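Local coordinates for putative glucoamylase (Bacteroides caccae ATCC 43185, PDB 4QT9), which is a putative glucoamylase with an alpha/alpha toroid fold that probably hydrolyses glycosidic bonds of glucans or related oligosaccharides, at residues Thr27-Thr32 with Arg83-Arg88; Ile77-Asp82 with Gly408-Leu413. All coordinates share one frame; numbering follows the deposited sequence.

Interaction 1. Residues Thr27-Thr32 with Arg83-Arg88; sequences TVQRRT and RGYVTR
Arg30 of helix 21-37 lies against Tyr85 of the loop that follows helix 67-83, and this pair carries most of the contact. Arg30 is modelled in two conformers; in the one described, its aliphatic part makes a CH-pi interaction, CG sitting over one face of the phenol ring, 3.7 Å from its centroid and 16° off the normal, displaced toward CZ and CE1. The chain bends at chi2, which sets CD, and crosses the ring obliquely; Arg30 NE and CZ both lie 3.8 Å from Tyr85 CD1, a placement less certain for the second conformer. The guanidinium and ring planes are 29° apart, with CD1 over one guanidinium face. Van der Waals contact continues at the phenol tip, where Tyr85 OH meets Gln29 CB at 3.4 Å. No hydrogen bond joins the two segments. The side chains of Gln29 and Arg83 cross at about a right angle, Gln29 NE2 being 3.6 Å from Arg83 NE, and both turn to a shared third partner: Glu403 of helix 392-406 forms a salt bridge with Arg83 and a hydrogen bond with Gln29, whose OE1 is taken by Arg406. Phe33 adds an edge-to-face partner for the Tyr85 ring. Gly84, at positive phi, ends helix 67-83 in a Schellman motif, and Thr87 N-caps helix 88-104: a helix-to-helix turn of the alpha/alpha toroid, packed on a neighbouring helix.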
loop_
_atom_site.group_PDB
_atom_site.type_symbol
_atom_site.label_atom_id
_atom_site.label_comp_id
_atom_site.label_asym_id
_atom_site.label_seq_id
_atom_site.Cartn_x
_atom_site.Cartn_y
_atom_site.Cartn_z
ATOM N N THR A 27 -9.449 19.014 0.059
ATOM C CA THR A 27 -10.185 18.619 -1.156
ATOM C C THR A 27 -9.690 17.260 -1.700
ATOM O O THR A 27 -10.519 16.407 -2.001
ATOM C CB THR A 27 -10.048 19.707 -2.240
ATOM O OG1 THR A 27 -10.491 20.944 -1.694
ATOM C CG2 THR A 27 -10.822 19.377 -3.517
ATOM N N VAL A 28 -8.354 17.079 -1.849
ATOM C CA VAL A 28 -7.770 15.836 -2.382
ATOM C C VAL A 28 -8.145 14.677 -1.435
ATOM O O VAL A 28 -8.590 13.624 -1.906
ATOM C CB VAL A 28 -6.237 15.949 -2.637
ATOM C CG1 VAL A 28 -5.613 14.594 -3.033
ATOM C CG2 VAL A 28 -5.955 17.005 -3.711
ATOM N N GLN A 29 -8.053 14.908 -0.122
ATOM C CA GLN A 29 -8.392 13.897 0.884
ATOM C C GLN A 29 -9.856 13.529 0.836
ATOM O O GLN A 29 -10.149 12.339 0.746
ATOM C CB GLN A 29 -8.025 14.361 2.286
ATOM C CG GLN A 29 -7.099 13.424 2.999
ATOM C CD GLN A 29 -6.899 13.880 4.415
ATOM O OE1 GLN A 29 -6.651 15.067 4.706
ATOM N NE2 GLN A 29 -7.058 12.953 5.319
ATOM N N ARG A 30 -10.768 14.533 0.866
ATOM C CA ARG A 30 -12.211 14.277 0.832
ATOM C C ARG A 30 -12.613 13.453 -0.397
ATOM O O ARG A 30 -13.350 12.475 -0.249
ATOM C CB ARG A 30 -13.020 15.580 0.890
ATOM C CG ARG A 30 -13.878 15.674 2.146
ATOM C CD ARG A 30 -15.352 15.924 1.878
ATOM N NE ARG A 30 -16.168 15.750 3.087
ATOM C CZ ARG A 30 -16.338 16.673 4.034
ATOM N NH1 ARG A 30 -15.733 17.851 3.939
ATOM N NH2 ARG A 30 -17.107 16.422 5.084
ATOM N N ARG A 31 -12.100 13.803 -1.595
ATOM C CA ARG A 31 -12.453 13.077 -2.818
ATOM C C ARG A 31 -11.853 11.672 -2.870
ATOM O O ARG A 31 -12.549 10.753 -3.289
ATOM C CB ARG A 31 -12.071 13.874 -4.061
ATOM C CG ARG A 31 -13.020 15.037 -4.290
ATOM C CD ARG A 31 -13.085 15.349 -5.745
ATOM N NE ARG A 31 -13.644 16.673 -5.967
ATOM C CZ ARG A 31 -13.833 17.211 -7.163
ATOM N NH1 ARG A 31 -13.520 16.530 -8.265
ATOM N NH2 ARG A 31 -14.341 18.429 -7.274
ATOM N N THR A 32 -10.592 11.501 -2.463
ATOM C CA THR A 32 -9.919 10.188 -2.470
ATOM C C THR A 32 -10.638 9.237 -1.521
ATOM O O THR A 32 -10.830 8.068 -1.856
ATOM C CB THR A 32 -8.429 10.340 -2.136
ATOM O OG1 THR A 32 -7.900 11.319 -3.019
ATOM C CG2 THR A 32 -7.653 9.045 -2.331
ATOM N N ARG A 83 -11.819 12.695 10.793
ATOM C CA ARG A 83 -12.029 14.072 10.338
ATOM C C ARG A 83 -13.507 14.470 10.343
ATOM O O ARG A 83 -13.817 15.661 10.270
ATOM C CB ARG A 83 -11.433 14.278 8.947
ATOM C CG ARG A 83 -9.918 14.255 8.996
ATOM C CD ARG A 83 -9.272 15.023 7.874
ATOM N NE ARG A 83 -7.831 15.041 8.096
ATOM C CZ ARG A 83 -7.153 16.086 8.556
ATOM N NH1 ARG A 83 -7.766 17.247 8.764
ATOM N NH2 ARG A 83 -5.847 15.992 8.774
ATOM N N GLY A 84 -14.403 13.494 10.432
ATOM C CA GLY A 84 -15.836 13.773 10.424
ATOM C C GLY A 84 -16.454 13.849 9.037
ATOM O O GLY A 84 -17.468 14.532 8.847
ATOM N N TYR A 85 -15.864 13.130 8.061
ATOM C CA TYR A 85 -16.398 13.002 6.703
ATOM C C TYR A 85 -17.733 12.213 6.777
ATOM O O TYR A 85 -18.684 12.502 6.067
ATOM C CB TYR A 85 -15.382 12.282 5.794
ATOM C CG TYR A 85 -14.102 13.027 5.455
ATOM C CD1 TYR A 85 -13.921 14.358 5.823
ATOM C CD2 TYR A 85 -13.107 12.425 4.694
ATOM C CE1 TYR A 85 -12.746 15.043 5.507
ATOM C CE2 TYR A 85 -11.929 13.100 4.367
ATOM C CZ TYR A 85 -11.756 14.416 4.764
ATOM O OH TYR A 85 -10.622 15.108 4.382
ATOM N N VAL A 86 -17.776 11.219 7.661
ATOM C CA VAL A 86 -18.939 10.386 7.976
ATOM C C VAL A 86 -19.115 10.415 9.492
ATOM O O VAL A 86 -18.158 10.720 10.209
ATOM C CB VAL A 86 -18.818 8.943 7.412
ATOM C CG1 VAL A 86 -18.840 8.959 5.890
ATOM C CG2 VAL A 86 -17.566 8.238 7.912
ATOM N N THR A 87 -20.314 10.100 9.992
ATOM C CA THR A 87 -20.542 10.062 11.445
ATOM C C THR A 87 -19.864 8.827 12.080
ATOM O O THR A 87 -19.506 7.880 11.371
ATOM C CB THR A 87 -22.043 10.085 11.752
ATOM O OG1 THR A 87 -22.608 8.850 11.319
ATOM C CG2 THR A 87 -22.765 11.271 11.084
ATOM N N ARG A 88 -19.671 8.856 13.399
ATOM C CA ARG A 88 -19.105 7.753 14.185
ATOM C C ARG A 88 -19.916 6.459 13.945
ATOM O O ARG A 88 -19.329 5.385 13.801
ATOM C CB ARG A 88 -19.141 8.134 15.695
ATOM C CG ARG A 88 -18.615 7.079 16.661
ATOM C CD ARG A 88 -18.747 7.510 18.110
ATOM N NE ARG A 88 -17.976 6.648 19.015
ATOM C CZ ARG A 88 -17.698 6.936 20.285
ATOM N NH1 ARG A 88 -18.116 8.077 20.822
ATOM N NH2 ARG A 88 -16.986 6.096 21.022
#

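Interaction 2. Residues Ile77-Asp82 with Gly408-Leu413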
loop_
_atom_site.group_PDB
_atom_site.type_symbol
_atom_site.label_atom_id
_atom_site.label_comp_id
_atom_site.label_asym_id
_atom_site.label_seq_id
_atom_site.Cartn_x
_atom_site.Cartn_y
_atom_site.Cartn_z
ATOM N N ILE A 77 -10.699 5.062 5.225
ATOM C CA ILE A 77 -12.014 5.239 5.849
ATOM C C ILE A 77 -11.829 5.735 7.312
ATOM O O ILE A 77 -12.538 6.650 7.742
ATOM C CB ILE A 77 -12.823 3.929 5.739
ATOM C CG1 ILE A 77 -13.265 3.696 4.277
ATOM C CG2 ILE A 77 -14.046 3.953 6.688
ATOM C CD1 ILE A 77 -13.867 2.257 3.938
ATOM N N LEU A 78 -10.821 5.179 8.029
ATOM C CA LEU A 78 -10.461 5.541 9.414
ATOM C C LEU A 78 -10.106 7.040 9.522
ATOM O O LEU A 78 -10.611 7.737 10.401
ATOM C CB LEU A 78 -9.284 4.662 9.867
ATOM C CG LEU A 78 -9.110 4.349 11.345
ATOM C CD1 LEU A 78 -10.303 3.608 11.911
ATOM C CD2 LEU A 78 -7.927 3.462 11.524
ATOM N N ALA A 79 -9.295 7.537 8.595
ATOM C CA ALA A 79 -8.940 8.953 8.511
ATOM C C ALA A 79 -10.202 9.823 8.277
ATOM O O ALA A 79 -10.322 10.899 8.869
ATOM C CB ALA A 79 -7.929 9.173 7.385
ATOM N N GLY A 80 -11.137 9.326 7.463
ATOM C CA GLY A 80 -12.398 10.006 7.163
ATOM C C GLY A 80 -13.298 10.114 8.381
ATOM O O GLY A 80 -13.890 11.168 8.644
ATOM N N ILE A 81 -13.402 9.016 9.138
ATOM C CA ILE A 81 -14.170 8.969 10.379
ATOM C C ILE A 81 -13.575 9.995 11.353
ATOM O O ILE A 81 -14.314 10.785 11.927
ATOM C CB ILE A 81 -14.166 7.526 10.991
ATOM C CG1 ILE A 81 -14.839 6.489 10.062
ATOM C CG2 ILE A 81 -14.801 7.499 12.390
ATOM C CD1 ILE A 81 -14.477 4.992 10.451
ATOM N N ASP A 82 -12.235 9.994 11.514
ATOM C CA ASP A 82 -11.552 10.894 12.441
ATOM C C ASP A 82 -11.761 12.365 12.091
ATOM O O ASP A 82 -11.905 13.184 12.997
ATOM C CB ASP A 82 -10.045 10.583 12.517
ATOM C CG ASP A 82 -9.395 11.165 13.765
ATOM O OD1 ASP A 82 -9.765 10.740 14.882
ATOM O OD2 ASP A 82 -8.541 12.064 13.627
ATOM N N GLY A 408 -0.273 12.430 11.555
ATOM C CA GLY A 408 0.409 11.190 11.913
ATOM C C GLY A 408 -0.546 10.129 12.436
ATOM O O GLY A 408 -0.105 9.182 13.079
ATOM N N LEU A 409 -1.853 10.256 12.148
ATOM C CA LEU A 409 -2.899 9.368 12.663
ATOM C C LEU A 409 -2.649 7.869 12.406
ATOM O O LEU A 409 -2.692 7.098 13.367
ATOM C CB LEU A 409 -4.296 9.750 12.129
ATOM C CG LEU A 409 -5.449 8.849 12.614
ATOM C CD1 LEU A 409 -5.699 8.999 14.104
ATOM C CD2 LEU A 409 -6.713 9.096 11.815
ATOM N N LEU A 410 -2.413 7.445 11.148
ATOM C CA LEU A 410 -2.264 6.007 10.901
ATOM C C LEU A 410 -0.983 5.466 11.512
ATOM O O LEU A 410 -1.003 4.356 12.066
ATOM C CB LEU A 410 -2.386 5.641 9.416
ATOM C CG LEU A 410 -3.767 5.818 8.769
ATOM C CD1 LEU A 410 -4.893 5.129 9.574
ATOM C CD2 LEU A 410 -4.087 7.288 8.480
ATOM N N TRP A 411 0.105 6.280 11.516
ATOM C CA TRP A 411 1.331 5.852 12.181
ATOM C C TRP A 411 1.117 5.715 13.703
ATOM O O TRP A 411 1.593 4.745 14.277
ATOM C CB TRP A 411 2.474 6.825 11.931
ATOM C CG TRP A 411 2.947 6.960 10.519
ATOM C CD1 TRP A 411 3.039 5.975 9.575
ATOM C CD2 TRP A 411 3.605 8.106 9.966
ATOM N NE1 TRP A 411 3.589 6.481 8.420
ATOM C CE2 TRP A 411 3.964 7.783 8.639
ATOM C CE3 TRP A 411 3.886 9.393 10.451
ATOM C CZ2 TRP A 411 4.613 8.692 7.802
ATOM C CZ3 TRP A 411 4.568 10.276 9.636
ATOM C CH2 TRP A 411 4.898 9.936 8.319
ATOM N N LYS A 412 0.438 6.691 14.355
ATOM C CA LYS A 412 0.210 6.636 15.813
ATOM C C LYS A 412 -0.560 5.369 16.181
ATOM O O LYS A 412 -0.168 4.676 17.098
ATOM C CB LYS A 412 -0.567 7.871 16.342
ATOM C CG LYS A 412 0.032 9.240 16.021
ATOM C CD LYS A 412 0.764 9.893 17.189
ATOM C CE LYS A 412 0.765 11.405 17.082
ATOM N NZ LYS A 412 1.669 11.907 16.017
ATOM N N LEU A 413 -1.643 5.062 15.440
ATOM C CA LEU A 413 -2.495 3.917 15.728
ATOM C C LEU A 413 -1.742 2.588 15.559
ATOM O O LEU A 413 -1.640 1.822 16.532
ATOM C CB LEU A 413 -3.757 3.950 14.859
ATOM C CG LEU A 413 -4.726 5.100 15.120
ATOM C CD1 LEU A 413 -5.764 5.165 14.026
ATOM C CD2 LEU A 413 -5.378 4.986 16.491
#
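Within the alpha/alpha toroid, helix 67-83 meets the short helix 409-415 through a cluster of leucines, Leu78 facing Leu410 and Leu413 while Leu409 reaches Asp82. The local axes approach to 11.0 Å at an angle of 106°, so the helices are far from parallel and meet through side chains, with no hydrogen bond between the two segments. Leu78 CD2 is the meeting point on one side: it touches Leu413 CD1 tip to tip at 3.7 Å and lies 4.0 Å from Leu410 CD1. Tyr151 of helix 135-152 packs on both Leu78 and Leu413, and Met95 of helix 88-104 also touches Leu78. Leu409 CD2 reaches the backbone of helix 67-83, 4.0 Å from Ala79 CA, while Ala79 CB is a looser 4.4 Å from Leu410 CD2. Gly408, with positive phi, holds the N-cap position of helix 409-415. Asp82 and Leu409 meet tip to tip: while Asp82 OD1 is hydrogen-bonded to Tyr151 OH, Leu409 CD2 lies 3.7 Å from Asp82 CB and 3.9 Å from Asp82 OD2.

Overall arrangement
Interactions 1 and 2 sit on the same side of the chain's centre, their own centres about 11 Å apart, and share helix 67-83: residues 77-82 lie in its C-terminal part, and Arg83-Arg88 follow directly. The two also touch, through a probable hydrogen bond from Tyr85 N to Gly80 O (2.8 Å) and by packing of Val86 CG2 on Ile81 CG1 at 3.9 Å. Helix 392-406 is a further tie, since Glu403 reaches Gln29 and Arg83 in interaction 1 and packs on Ala79 and Leu410 in interaction 2. Interaction 1 is a surface contact, its centre about 19 Å from the chain centre; interaction 2, at about 15 Å, is partly buried.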